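PDB 2EIH: alcohol dehydrogenase, which probably oxidises alcohols with a nicotinamide cofactor, as zinc-containing medium-chain dehydrogenases do, and carries a zinc ion held by four cysteines. Local coordinates for residues 34-38 with 141-146; 59-65 with 116-122; 313-319 with 336-342. One frame throughout, in Å; residues are numbered along the deposited sequence.

Contact 1: residues 34-38 with 141-146; sequences LKAAA and FEEAAA
K35, F141 and A36 give up the most surface here, about 60 Å² each, where the short helix 141-146 lies along the end of strand 29-38. Build 36-38 extended and 141-146 helical, with A145 N bonded to F141 O at 2.9 Å. The two short axes come within 7.1 Å and run 35° apart in the same N-to-C sense (signed crossing angle -35°), so A36 sits nearest E142 and A38 nearest A146, CA to CA 5.4 Å in both pairs. K35, with phi/psi -118/-34, turns the chain through a corner: K35 and A36 both face S66 in a classic beta bulge. That turn brings the K35 side chain (chi1 and chi2 both m) onto the F141 ring (chi1 m), where K35 CG stands 3.6 Å from the F141 ring centroid and 5° off its normal, a CH-pi contact squarely over the face. A36 points toward the helix, its CB 3.6 Å from F141 O and 3.8 Å from A145 CB. Two residues further along the strand, A38 CB reaches A145 O at 3.2 Å and A145 CB at 4.3 Å, so A145 CB is in contact with both A36 and A38. Small alanines on both sides let the backbones come this close, and the carbonyl of F141 is bonded to the S66 hydroxyl. No hydrogen bond crosses the interface; E142 sends its carboxylate to Q341 instead. This is alpha/beta packing: helix 141-146 lies on the mixed beta-sheet of strands 29-38, 64-72 and 337-341, in the manner of the GroES-like fold of medium-chain dehydrogenases.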
ATOM      1  N   LEU A  34      -1.847 -22.525  33.597  1.00 26.24           N
ATOM      2  CA  LEU A  34      -2.778 -21.400  33.469  1.00 26.35           C
ATOM      3  C   LEU A  34      -3.194 -20.726  34.779  1.00 25.07           C
ATOM      4  O   LEU A  34      -3.293 -21.363  35.823  1.00 26.01           O
ATOM      5  CB  LEU A  34      -4.028 -21.865  32.717  1.00 25.67           C
ATOM      6  CG  LEU A  34      -3.772 -22.259  31.258  1.00 28.72           C
ATOM      7  CD1 LEU A  34      -4.858 -23.182  30.739  1.00 29.58           C
ATOM      8  CD2 LEU A  34      -3.672 -21.005  30.414  1.00 25.70           C
ATOM      9  N   LYS A  35      -3.437 -19.424  34.698  1.00 24.00           N
ATOM     10  CA  LYS A  35      -3.857 -18.632  35.841  1.00 24.08           C
ATOM     11  C   LYS A  35      -5.244 -18.054  35.565  1.00 23.92           C
ATOM     12  O   LYS A  35      -6.075 -17.900  36.462  1.00 24.23           O
ATOM     13  CB  LYS A  35      -2.861 -17.487  36.093  1.00 27.07           C
ATOM     14  CG  LYS A  35      -1.540 -17.881  36.784  1.00 27.13           C
ATOM     15  CD  LYS A  35      -1.795 -18.633  38.087  1.00 31.10           C
ATOM     16  CE  LYS A  35      -0.546 -18.783  38.965  1.00 35.09           C
ATOM     17  NZ  LYS A  35      -0.266 -17.593  39.828  1.00 39.03           N
ATOM     18  N   ALA A  36      -5.481 -17.741  34.301  1.00 22.35           N
ATOM     19  CA  ALA A  36      -6.744 -17.181  33.891  1.00 23.15           C
ATOM     20  C   ALA A  36      -7.049 -17.564  32.453  1.00 24.18           C
ATOM     21  O   ALA A  36      -6.150 -17.647  31.614  1.00 26.07           O
ATOM     22  CB  ALA A  36      -6.703 -15.659  34.030  1.00 20.55           C
ATOM     23  N   ALA A  37      -8.320 -17.827  32.181  1.00 23.88           N
ATOM     24  CA  ALA A  37      -8.761 -18.156  30.836  1.00 24.26           C
ATOM     25  C   ALA A  37      -9.890 -17.185  30.562  1.00 24.94           C
ATOM     26  O   ALA A  37     -10.853 -17.100  31.333  1.00 25.77           O
ATOM     27  CB  ALA A  37      -9.265 -19.580  30.769  1.00 23.06           C
ATOM     28  N   ALA A  38      -9.755 -16.434  29.479  1.00 23.76           N
ATOM     29  CA  ALA A  38     -10.767 -15.464  29.111  1.00 23.94           C
ATOM     30  C   ALA A  38     -11.786 -16.148  28.229  1.00 24.49           C
ATOM     31  O   ALA A  38     -11.444 -17.013  27.426  1.00 24.62           O
ATOM     32  CB  ALA A  38     -10.133 -14.287  28.369  1.00 24.22           C
ATOM     33  N   PHE A 141      -3.029 -11.365  36.040  1.00 17.92           N
ATOM     34  CA  PHE A 141      -3.253 -12.471  35.123  1.00 18.70           C
ATOM     35  C   PHE A 141      -4.629 -12.400  34.393  1.00 18.11           C
ATOM     36  O   PHE A 141      -4.717 -12.760  33.215  1.00 17.23           O
ATOM     37  CB  PHE A 141      -3.072 -13.792  35.874  1.00 18.16           C
ATOM     38  CG  PHE A 141      -1.628 -14.156  36.111  1.00 20.15           C
ATOM     39  CD1 PHE A 141      -0.817 -14.567  35.057  1.00 17.48           C
ATOM     40  CD2 PHE A 141      -1.077 -14.093  37.389  1.00 21.37           C
ATOM     41  CE1 PHE A 141       0.510 -14.912  35.280  1.00 20.73           C
ATOM     42  CE2 PHE A 141       0.254 -14.436  37.615  1.00 19.40           C
ATOM     43  CZ  PHE A 141       1.046 -14.847  36.566  1.00 19.20           C
ATOM     44  N   GLU A 142      -5.681 -11.916  35.058  1.00 15.60           N
ATOM     45  CA  GLU A 142      -6.998 -11.835  34.414  1.00 16.58           C
ATOM     46  C   GLU A 142      -7.019 -10.756  33.335  1.00 18.09           C
ATOM     47  O   GLU A 142      -7.732 -10.877  32.342  1.00 17.55           O
ATOM     48  CB  GLU A 142      -8.109 -11.542  35.430  1.00 18.07           C
ATOM     49  CG  GLU A 142      -8.298 -12.618  36.493  1.00 18.21           C
ATOM     50  CD  GLU A 142      -7.310 -12.503  37.644  1.00 20.66           C
ATOM     51  OE1 GLU A 142      -6.317 -11.753  37.514  1.00 19.04           O
ATOM     52  OE2 GLU A 142      -7.540 -13.162  38.683  1.00 18.38           O
ATOM     53  N   GLU A 143      -6.245  -9.696  33.544  1.00 18.90           N
ATOM     54  CA  GLU A 143      -6.164  -8.604  32.587  1.00 18.95           C
ATOM     55  C   GLU A 143      -5.385  -9.098  31.362  1.00 20.13           C
ATOM     56  O   GLU A 143      -5.778  -8.865  30.205  1.00 22.58           O
ATOM     57  CB  GLU A 143      -5.463  -7.399  33.238  1.00 18.42           C
ATOM     58  CG  GLU A 143      -6.297  -6.635  34.266  1.00 19.28           C
ATOM     59  CD  GLU A 143      -5.545  -5.474  34.923  1.00 20.43           C
ATOM     60  OE1 GLU A 143      -6.202  -4.490  35.316  1.00 15.12           O
ATOM     61  OE2 GLU A 143      -4.302  -5.540  35.012  1.00 22.39           O
ATOM     62  N   ALA A 144      -4.294  -9.817  31.622  1.00 19.98           N
ATOM     63  CA  ALA A 144      -3.463 -10.369  30.556  1.00 19.16           C
ATOM     64  C   ALA A 144      -4.283 -11.330  29.689  1.00 19.52           C
ATOM     65  O   ALA A 144      -4.325 -11.183  28.457  1.00 20.28           O
ATOM     66  CB  ALA A 144      -2.266 -11.086  31.155  1.00 15.86           C
ATOM     67  N   ALA A 145      -4.947 -12.298  30.321  1.00 17.81           N
ATOM     68  CA  ALA A 145      -5.757 -13.257  29.564  1.00 17.67           C
ATOM     69  C   ALA A 145      -6.820 -12.593  28.708  1.00 15.63           C
ATOM     70  O   ALA A 145      -7.231 -13.127  27.690  1.00 19.36           O
ATOM     71  CB  ALA A 145      -6.419 -14.263  30.506  1.00 13.88           C
ATOM     72  N   ALA A 146      -7.257 -11.414  29.105  1.00 14.97           N
ATOM     73  CA  ALA A 146      -8.298 -10.735  28.348  1.00 16.15           C
ATOM     74  C   ALA A 146      -7.839 -10.071  27.039  1.00 18.04           C
ATOM     75  O   ALA A 146      -8.659  -9.779  26.175  1.00 19.41           O
ATOM     76  CB  ALA A 146      -8.980  -9.695  29.236  1.00 13.99           C
TER

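Contact 2: residues 59-65 with 116-122; sequences HVLGADG and HRHGTYA
Four hydrogen bonds tie 59-65 to 116-122, and all use backbone carbonyls of 59-65. G119 N gives to V60 O at 2.6 Å, Y121 N to L61 O at 3.0 Å and T120 N to G62 O at 2.9 Å; the T120 hydroxyl OG1, set by chi1 p, donates to D64 O at 2.6 Å. The donors do not follow the order of the carbonyls, so this is no regular ladder but two irregular chains pressed together, with V60 opposite H118 (CA-CA 4.4 Å) and G62 opposite G119 (4.2 Å). Such closeness depends on glycine: G62, at phi/psi 112/108, could not hold a CB beside T120 N, and a CB on G119 would strike G62 O. G119 CA indeed lies 3.0 Å from G62 O in a CA-H...O contact. Outward from the backbone, V60 (chi1 t) is the most covered residue. V60 CG2 sits 3.5 Å from the centroid of the H118 ring, over its face, and V60 CG1 meets Y121 CB at 3.8 Å. L61 CB rests in the same way over the Y121 ring, 3.7 Å from the centroid, with Y121 in chi1 m. H59 (chi1 t) brings CE1 to 3.3 Å from R117 O, near the plane of its ring, while its NE2 bonds G114 O. Y121 OH goes on to D43 and H326. Within the GroES-like domain, the contact joins the loop between strands 111-112 and 124-128 to the run from strand 59-60 into strand 64-72, with strand 2-6 packing on H59, L61 and Y121, and strands 29-38 and 84-91 on T120.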
ATOM      1  N   HIS A  59     -14.312 -32.258  25.333  1.00 34.36           N
ATOM      2  CA  HIS A  59     -13.513 -31.177  24.774  1.00 31.60           C
ATOM      3  C   HIS A  59     -13.309 -30.040  25.767  1.00 30.08           C
ATOM      4  O   HIS A  59     -14.219 -29.672  26.508  1.00 28.48           O
ATOM      5  CB  HIS A  59     -14.182 -30.630  23.510  1.00 29.77           C
ATOM      6  CG  HIS A  59     -13.469 -29.466  22.911  1.00 30.67           C
ATOM      7  ND1 HIS A  59     -12.161 -29.544  22.470  1.00 31.65           N
ATOM      8  CD2 HIS A  59     -13.868 -28.194  22.679  1.00 30.58           C
ATOM      9  CE1 HIS A  59     -11.792 -28.365  21.994  1.00 30.95           C
ATOM     10  NE2 HIS A  59     -12.809 -27.531  22.109  1.00 31.06           N
ATOM     11  N   VAL A  60     -12.100 -29.487  25.774  1.00 29.70           N
ATOM     12  CA  VAL A  60     -11.779 -28.374  26.652  1.00 26.78           C
ATOM     13  C   VAL A  60     -11.791 -27.095  25.829  1.00 26.46           C
ATOM     14  O   VAL A  60     -10.976 -26.920  24.930  1.00 25.99           O
ATOM     15  CB  VAL A  60     -10.387 -28.528  27.285  1.00 26.30           C
ATOM     16  CG1 VAL A  60     -10.105 -27.350  28.228  1.00 24.29           C
ATOM     17  CG2 VAL A  60     -10.313 -29.837  28.042  1.00 25.62           C
ATOM     18  N   LEU A  61     -12.713 -26.199  26.146  1.00 25.37           N
ATOM     19  CA  LEU A  61     -12.812 -24.944  25.435  1.00 24.67           C
ATOM     20  C   LEU A  61     -11.704 -24.006  25.914  1.00 25.15           C
ATOM     21  O   LEU A  61     -10.900 -24.375  26.771  1.00 26.14           O
ATOM     22  CB  LEU A  61     -14.182 -24.322  25.709  1.00 25.86           C
ATOM     23  CG  LEU A  61     -15.413 -25.176  25.377  1.00 25.31           C
ATOM     24  CD1 LEU A  61     -16.685 -24.488  25.893  1.00 22.41           C
ATOM     25  CD2 LEU A  61     -15.514 -25.389  23.867  1.00 23.12           C
ATOM     26  N   GLY A  62     -11.667 -22.795  25.359  1.00 25.36           N
ATOM     27  CA  GLY A  62     -10.671 -21.819  25.776  1.00 23.63           C
ATOM     28  C   GLY A  62      -9.596 -21.432  24.775  1.00 23.84           C
ATOM     29  O   GLY A  62      -8.679 -22.212  24.491  1.00 22.64           O
ATOM     30  N   ALA A  63      -9.696 -20.218  24.241  1.00 22.10           N
ATOM     31  CA  ALA A  63      -8.703 -19.738  23.289  1.00 21.22           C
ATOM     32  C   ALA A  63      -7.745 -18.772  23.993  1.00 21.16           C
ATOM     33  O   ALA A  63      -6.531 -18.828  23.798  1.00 22.89           O
ATOM     34  CB  ALA A  63      -9.392 -19.053  22.098  1.00 21.78           C
ATOM     35  N   ASP A  64      -8.298 -17.895  24.823  1.00 19.47           N
ATOM     36  CA  ASP A  64      -7.497 -16.927  25.560  1.00 18.83           C
ATOM     37  C   ASP A  64      -7.004 -17.477  26.893  1.00 19.68           C
ATOM     38  O   ASP A  64      -7.734 -18.170  27.606  1.00 22.43           O
ATOM     39  CB  ASP A  64      -8.315 -15.679  25.838  1.00 17.38           C
ATOM     40  CG  ASP A  64      -8.076 -14.609  24.824  1.00 17.47           C
ATOM     41  OD1 ASP A  64      -9.011 -13.820  24.581  1.00 17.27           O
ATOM     42  OD2 ASP A  64      -6.942 -14.551  24.285  1.00 16.66           O
ATOM     43  N   GLY A  65      -5.769 -17.146  27.242  1.00 18.64           N
ATOM     44  CA  GLY A  65      -5.236 -17.611  28.499  1.00 18.94           C
ATOM     45  C   GLY A  65      -3.916 -16.973  28.862  1.00 21.37           C
ATOM     46  O   GLY A  65      -3.175 -16.478  28.010  1.00 22.24           O
ATOM     47  N   HIS A 116     -10.732 -26.684  18.220  1.00 45.97           N
ATOM     48  CA  HIS A 116     -10.634 -28.067  17.777  1.00 47.17           C
ATOM     49  C   HIS A 116      -9.771 -28.889  18.710  1.00 47.04           C
ATOM     50  O   HIS A 116      -9.939 -30.105  18.816  1.00 48.15           O
ATOM     51  CB  HIS A 116     -10.057 -28.115  16.369  1.00 49.26           C
ATOM     52  CG  HIS A 116     -10.949 -27.502  15.341  1.00 52.71           C
ATOM     53  ND1 HIS A 116     -12.160 -28.057  14.987  1.00 53.80           N
ATOM     54  CD2 HIS A 116     -10.835 -26.359  14.621  1.00 54.53           C
ATOM     55  CE1 HIS A 116     -12.754 -27.283  14.095  1.00 55.09           C
ATOM     56  NE2 HIS A 116     -11.971 -26.247  13.857  1.00 55.24           N
ATOM     57  N   ARG A 117      -8.847 -28.211  19.380  1.00 46.09           N
ATOM     58  CA  ARG A 117      -7.937 -28.843  20.323  1.00 44.75           C
ATOM     59  C   ARG A 117      -8.212 -28.290  21.718  1.00 42.69           C
ATOM     60  O   ARG A 117      -8.691 -27.172  21.849  1.00 41.58           O
ATOM     61  CB  ARG A 117      -6.490 -28.552  19.929  1.00 47.21           C
ATOM     62  CG  ARG A 117      -5.503 -29.353  20.745  1.00 54.70           C
ATOM     63  CD  ARG A 117      -4.068 -29.088  20.331  1.00 58.79           C
ATOM     64  NE  ARG A 117      -3.598 -27.764  20.742  1.00 60.92           N
ATOM     65  CZ  ARG A 117      -3.429 -27.373  22.003  1.00 60.70           C
ATOM     66  NH1 ARG A 117      -2.995 -26.149  22.259  1.00 63.61           N
ATOM     67  NH2 ARG A 117      -3.687 -28.199  23.007  1.00 59.31           N
ATOM     68  N   HIS A 118      -7.914 -29.074  22.753  1.00 40.56           N
ATOM     69  CA  HIS A 118      -8.139 -28.640  24.127  1.00 38.07           C
ATOM     70  C   HIS A 118      -7.602 -27.239  24.389  1.00 35.74           C
ATOM     71  O   HIS A 118      -6.435 -26.945  24.117  1.00 36.00           O
ATOM     72  CB  HIS A 118      -7.490 -29.607  25.119  1.00 39.10           C
ATOM     73  CG  HIS A 118      -8.260 -30.869  25.332  1.00 40.84           C
ATOM     74  ND1 HIS A 118      -7.977 -31.749  26.358  1.00 41.59           N
ATOM     75  CD2 HIS A 118      -9.299 -31.413  24.652  1.00 40.75           C
ATOM     76  CE1 HIS A 118      -8.805 -32.773  26.300  1.00 40.90           C
ATOM     77  NE2 HIS A 118      -9.620 -32.594  25.273  1.00 41.26           N
ATOM     78  N   GLY A 119      -8.450 -26.383  24.947  1.00 32.35           N
ATOM     79  CA  GLY A 119      -8.039 -25.015  25.210  1.00 28.46           C
ATOM     80  C   GLY A 119      -7.572 -24.644  26.602  1.00 26.05           C
ATOM     81  O   GLY A 119      -6.930 -25.433  27.298  1.00 23.31           O
ATOM     82  N   THR A 120      -7.924 -23.431  27.015  1.00 25.61           N
ATOM     83  CA  THR A 120      -7.507 -22.908  28.305  1.00 24.31           C
ATOM     84  C   THR A 120      -8.392 -23.128  29.529  1.00 25.20           C
ATOM     85  O   THR A 120      -8.057 -22.650  30.600  1.00 26.89           O
ATOM     86  CB  THR A 120      -7.187 -21.391  28.175  1.00 24.29           C
ATOM     87  OG1 THR A 120      -8.340 -20.685  27.689  1.00 19.92           O
ATOM     88  CG2 THR A 120      -6.027 -21.190  27.203  1.00 22.89           C
ATOM     89  N   TYR A 121      -9.504 -23.842  29.390  1.00 25.26           N
ATOM     90  CA  TYR A 121     -10.377 -24.100  30.542  1.00 25.40           C
ATOM     91  C   TYR A 121      -9.817 -25.224  31.425  1.00 27.12           C
ATOM     92  O   TYR A 121     -10.564 -26.099  31.874  1.00 28.83           O
ATOM     93  CB  TYR A 121     -11.765 -24.537  30.099  1.00 24.12           C
ATOM     94  CG  TYR A 121     -12.673 -23.449  29.546  1.00 24.95           C
ATOM     95  CD1 TYR A 121     -12.177 -22.398  28.770  1.00 24.22           C
ATOM     96  CD2 TYR A 121     -14.050 -23.565  29.683  1.00 22.68           C
ATOM     97  CE1 TYR A 121     -13.042 -21.501  28.137  1.00 24.47           C
ATOM     98  CE2 TYR A 121     -14.924 -22.684  29.065  1.00 23.61           C
ATOM     99  CZ  TYR A 121     -14.421 -21.662  28.287  1.00 25.37           C
ATOM    100  OH  TYR A 121     -15.292 -20.837  27.633  1.00 24.44           O
ATOM    101  N   ALA A 122      -8.511 -25.204  31.671  1.00 26.16           N
ATOM    102  CA  ALA A 122      -7.854 -26.203  32.509  1.00 25.18           C
ATOM    103  C   ALA A 122      -6.664 -25.582  33.227  1.00 25.25           C
ATOM    104  O   ALA A 122      -6.327 -24.429  32.994  1.00 26.70           O
ATOM    105  CB  ALA A 122      -7.397 -27.371  31.651  1.00 25.93           C
TER

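Contact 3: residues 313-319 with 336-342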
ATOM      1  N   VAL A 313     -11.566  -5.923  32.133  1.00 24.34           N
ATOM      2  CA  VAL A 313     -12.114  -7.119  32.765  1.00 25.21           C
ATOM      3  C   VAL A 313     -13.473  -6.787  33.377  1.00 24.15           C
ATOM      4  O   VAL A 313     -13.553  -6.043  34.351  1.00 23.19           O
ATOM      5  CB  VAL A 313     -11.179  -7.635  33.884  1.00 25.99           C
ATOM      6  CG1 VAL A 313     -11.779  -8.882  34.522  1.00 26.39           C
ATOM      7  CG2 VAL A 313      -9.799  -7.942  33.310  1.00 25.41           C
ATOM      8  N   GLY A 314     -14.531  -7.340  32.794  1.00 23.28           N
ATOM      9  CA  GLY A 314     -15.868  -7.092  33.292  1.00 23.80           C
ATOM     10  C   GLY A 314     -16.245  -7.904  34.518  1.00 25.70           C
ATOM     11  O   GLY A 314     -16.836  -7.356  35.446  1.00 26.72           O
ATOM     12  N   GLN A 315     -15.933  -9.200  34.527  1.00 25.41           N
ATOM     13  CA  GLN A 315     -16.243 -10.059  35.670  1.00 25.86           C
ATOM     14  C   GLN A 315     -15.263 -11.242  35.742  1.00 25.55           C
ATOM     15  O   GLN A 315     -14.749 -11.699  34.718  1.00 23.98           O
ATOM     16  CB  GLN A 315     -17.695 -10.566  35.559  1.00 29.43           C
ATOM     17  CG  GLN A 315     -18.252 -11.271  36.818  1.00 36.48           C
ATOM     18  CD  GLN A 315     -19.796 -11.367  36.822  1.00 39.10           C
ATOM     19  OE1 GLN A 315     -20.395 -12.117  37.605  1.00 39.90           O
ATOM     20  NE2 GLN A 315     -20.434 -10.593  35.951  1.00 39.71           N
ATOM     21  N   VAL A 316     -14.979 -11.705  36.956  1.00 22.56           N
ATOM     22  CA  VAL A 316     -14.098 -12.849  37.146  1.00 23.91           C
ATOM     23  C   VAL A 316     -14.906 -13.965  37.802  1.00 25.42           C
ATOM     24  O   VAL A 316     -15.742 -13.707  38.662  1.00 27.86           O
ATOM     25  CB  VAL A 316     -12.852 -12.507  38.036  1.00 23.65           C
ATOM     26  CG1 VAL A 316     -11.941 -11.524  37.325  1.00 19.60           C
ATOM     27  CG2 VAL A 316     -13.297 -11.948  39.400  1.00 20.15           C
ATOM     28  N   LEU A 317     -14.670 -15.201  37.383  1.00 26.93           N
ATOM     29  CA  LEU A 317     -15.383 -16.342  37.937  1.00 27.56           C
ATOM     30  C   LEU A 317     -14.401 -17.485  38.144  1.00 27.90           C
ATOM     31  O   LEU A 317     -13.391 -17.588  37.448  1.00 26.40           O
ATOM     32  CB  LEU A 317     -16.485 -16.843  36.976  1.00 28.14           C
ATOM     33  CG  LEU A 317     -17.814 -16.123  36.716  1.00 30.98           C
ATOM     34  CD1 LEU A 317     -18.611 -15.994  38.017  1.00 30.01           C
ATOM     35  CD2 LEU A 317     -17.547 -14.757  36.128  1.00 33.81           C
ATOM     36  N   PRO A 318     -14.666 -18.345  39.133  1.00 28.27           N
ATOM     37  CA  PRO A 318     -13.743 -19.462  39.324  1.00 27.22           C
ATOM     38  C   PRO A 318     -13.907 -20.417  38.137  1.00 27.23           C
ATOM     39  O   PRO A 318     -14.982 -20.501  37.546  1.00 26.75           O
ATOM     40  CB  PRO A 318     -14.213 -20.078  40.646  1.00 26.59           C
ATOM     41  CG  PRO A 318     -15.665 -19.683  40.708  1.00 29.35           C
ATOM     42  CD  PRO A 318     -15.629 -18.262  40.242  1.00 26.71           C
ATOM     43  N   LEU A 319     -12.846 -21.140  37.803  1.00 27.86           N
ATOM     44  CA  LEU A 319     -12.875 -22.071  36.682  1.00 30.83           C
ATOM     45  C   LEU A 319     -14.085 -23.002  36.668  1.00 30.86           C
ATOM     46  O   LEU A 319     -14.686 -23.230  35.614  1.00 32.86           O
ATOM     47  CB  LEU A 319     -11.588 -22.904  36.653  1.00 30.44           C
ATOM     48  CG  LEU A 319     -11.331 -23.895  35.502  1.00 32.43           C
ATOM     49  CD1 LEU A 319     -11.950 -25.234  35.806  1.00 33.05           C
ATOM     50  CD2 LEU A 319     -11.861 -23.323  34.195  1.00 32.48           C
ATOM     51  N   GLY A 336     -17.187  -5.523  29.083  1.00 25.86           N
ATOM     52  CA  GLY A 336     -15.826  -5.998  29.197  1.00 24.34           C
ATOM     53  C   GLY A 336     -15.717  -7.512  29.136  1.00 25.01           C
ATOM     54  O   GLY A 336     -16.700  -8.218  28.904  1.00 25.45           O
ATOM     55  N   LYS A 337     -14.509  -8.009  29.368  1.00 24.15           N
ATOM     56  CA  LYS A 337     -14.212  -9.436  29.301  1.00 24.36           C
ATOM     57  C   LYS A 337     -14.658 -10.239  30.532  1.00 23.42           C
ATOM     58  O   LYS A 337     -14.635  -9.743  31.659  1.00 24.98           O
ATOM     59  CB  LYS A 337     -12.701  -9.609  29.103  1.00 22.43           C
ATOM     60  CG  LYS A 337     -12.282 -10.812  28.254  1.00 26.71           C
ATOM     61  CD  LYS A 337     -12.496 -10.545  26.765  1.00 22.87           C
ATOM     62  CE  LYS A 337     -12.144 -11.759  25.925  1.00 21.04           C
ATOM     63  NZ  LYS A 337     -12.315 -11.473  24.476  1.00 23.17           N
ATOM     64  N   VAL A 338     -15.079 -11.477  30.295  1.00 21.38           N
ATOM     65  CA  VAL A 338     -15.476 -12.387  31.361  1.00 18.47           C
ATOM     66  C   VAL A 338     -14.274 -13.316  31.439  1.00 19.03           C
ATOM     67  O   VAL A 338     -13.961 -14.020  30.478  1.00 18.93           O
ATOM     68  CB  VAL A 338     -16.745 -13.200  30.996  1.00 18.97           C
ATOM     69  CG1 VAL A 338     -17.055 -14.215  32.082  1.00 15.84           C
ATOM     70  CG2 VAL A 338     -17.914 -12.257  30.821  1.00 15.39           C
ATOM     71  N   VAL A 339     -13.586 -13.289  32.577  1.00 19.11           N
ATOM     72  CA  VAL A 339     -12.399 -14.096  32.776  1.00 16.04           C
ATOM     73  C   VAL A 339     -12.511 -15.112  33.883  1.00 17.47           C
ATOM     74  O   VAL A 339     -12.896 -14.798  35.010  1.00 17.57           O
ATOM     75  CB  VAL A 339     -11.158 -13.223  33.092  1.00 15.08           C
ATOM     76  CG1 VAL A 339      -9.920 -14.110  33.172  1.00 13.90           C
ATOM     77  CG2 VAL A 339     -10.985 -12.150  32.043  1.00 11.42           C
ATOM     78  N   LEU A 340     -12.134 -16.333  33.539  1.00 18.91           N
ATOM     79  CA  LEU A 340     -12.129 -17.450  34.463  1.00 20.45           C
ATOM     80  C   LEU A 340     -10.773 -17.477  35.153  1.00 22.44           C
ATOM     81  O   LEU A 340      -9.736 -17.279  34.522  1.00 20.38           O
ATOM     82  CB  LEU A 340     -12.317 -18.753  33.684  1.00 19.85           C
ATOM     83  CG  LEU A 340     -13.689 -19.430  33.613  1.00 21.71           C
ATOM     84  CD1 LEU A 340     -14.812 -18.404  33.503  1.00 19.08           C
ATOM     85  CD2 LEU A 340     -13.697 -20.400  32.440  1.00 18.97           C
ATOM     86  N   GLN A 341     -10.799 -17.718  36.456  1.00 24.76           N
ATOM     87  CA  GLN A 341      -9.593 -17.818  37.257  1.00 26.49           C
ATOM     88  C   GLN A 341      -9.355 -19.299  37.479  1.00 28.29           C
ATOM     89  O   GLN A 341     -10.162 -19.968  38.119  1.00 27.52           O
ATOM     90  CB  GLN A 341      -9.782 -17.117  38.597  1.00 25.27           C
ATOM     91  CG  GLN A 341      -9.883 -15.609  38.505  1.00 25.38           C
ATOM     92  CD  GLN A 341     -10.338 -15.002  39.813  1.00 25.26           C
ATOM     93  OE1 GLN A 341     -11.373 -15.394  40.346  1.00 29.81           O
ATOM     94  NE2 GLN A 341      -9.588 -14.027  40.328  1.00 23.44           N
ATOM     95  N   VAL A 342      -8.249 -19.804  36.945  1.00 31.82           N
ATOM     96  CA  VAL A 342      -7.911 -21.221  37.056  1.00 34.62           C
ATOM     97  C   VAL A 342      -7.143 -21.490  38.333  1.00 36.45           C
ATOM     98  O   VAL A 342      -7.621 -22.188  39.227  1.00 39.68           O
ATOM     99  CB  VAL A 342      -7.039 -21.665  35.881  1.00 34.32           C
ATOM    100  CG1 VAL A 342      -6.699 -23.135  36.008  1.00 36.25           C
ATOM    101  CG2 VAL A 342      -7.758 -21.382  34.579  1.00 34.20           C
TER
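V313 starts the strand beside K337, and V313 CG1 touches V339 CG2 at 4.2 Å. G314 breaks the regular pairing: its phi/psi of -79/-44 makes a beta bulge that shifts the register by one, so that G314 N (2.7 Å) and Q315 N (3.2 Å) both donate to K337 O. From Q315 the pairing is regular and parallel. Q315 O accepts from V339 N at 2.9 Å, and V316, on the same face as V339, places its CA 3.1 Å from V339 O. This is the strand pair of a beta-alpha-beta unit, in which helix 322-330 carries the chain from one strand to the next and packs on the face bearing Q315, L317 and L340. L317 straddles V339 and Q341, its N 3.0 Å from V339 O and its O 2.8 Å from Q341 N, while L317 CD2 meets V338 CG1 at 4.1 Å. P318 pairs with Q341, whose amide NE2 bonds E142. At L319, N reaches Q341 O at 2.9 Å, and CD2 packs on L340 CD2 at 3.9 Å.

In the fold
From the N terminus, strand 29-38 supplies the first half of contact 1, which closes only when the chain reaches helix 141-146. Within that long loop, contact 2 opens at 59-65 and closes at 116-122, so it nests in contact 1. Contact 3 follows in series after the parallel six-stranded sheet, closing a short loop around helix 322-330. All three meet at one mixed sheet: strand 29-38 has strand 64-72 and strand 337-341 among its neighbours, with A38 N probably bonded to D64 O and A37 O to L340 N. The C-terminal strands thus return to the GroES-like part, and strand 337-341 lies next to helix 141-146, so contacts 1 and 3 share a border.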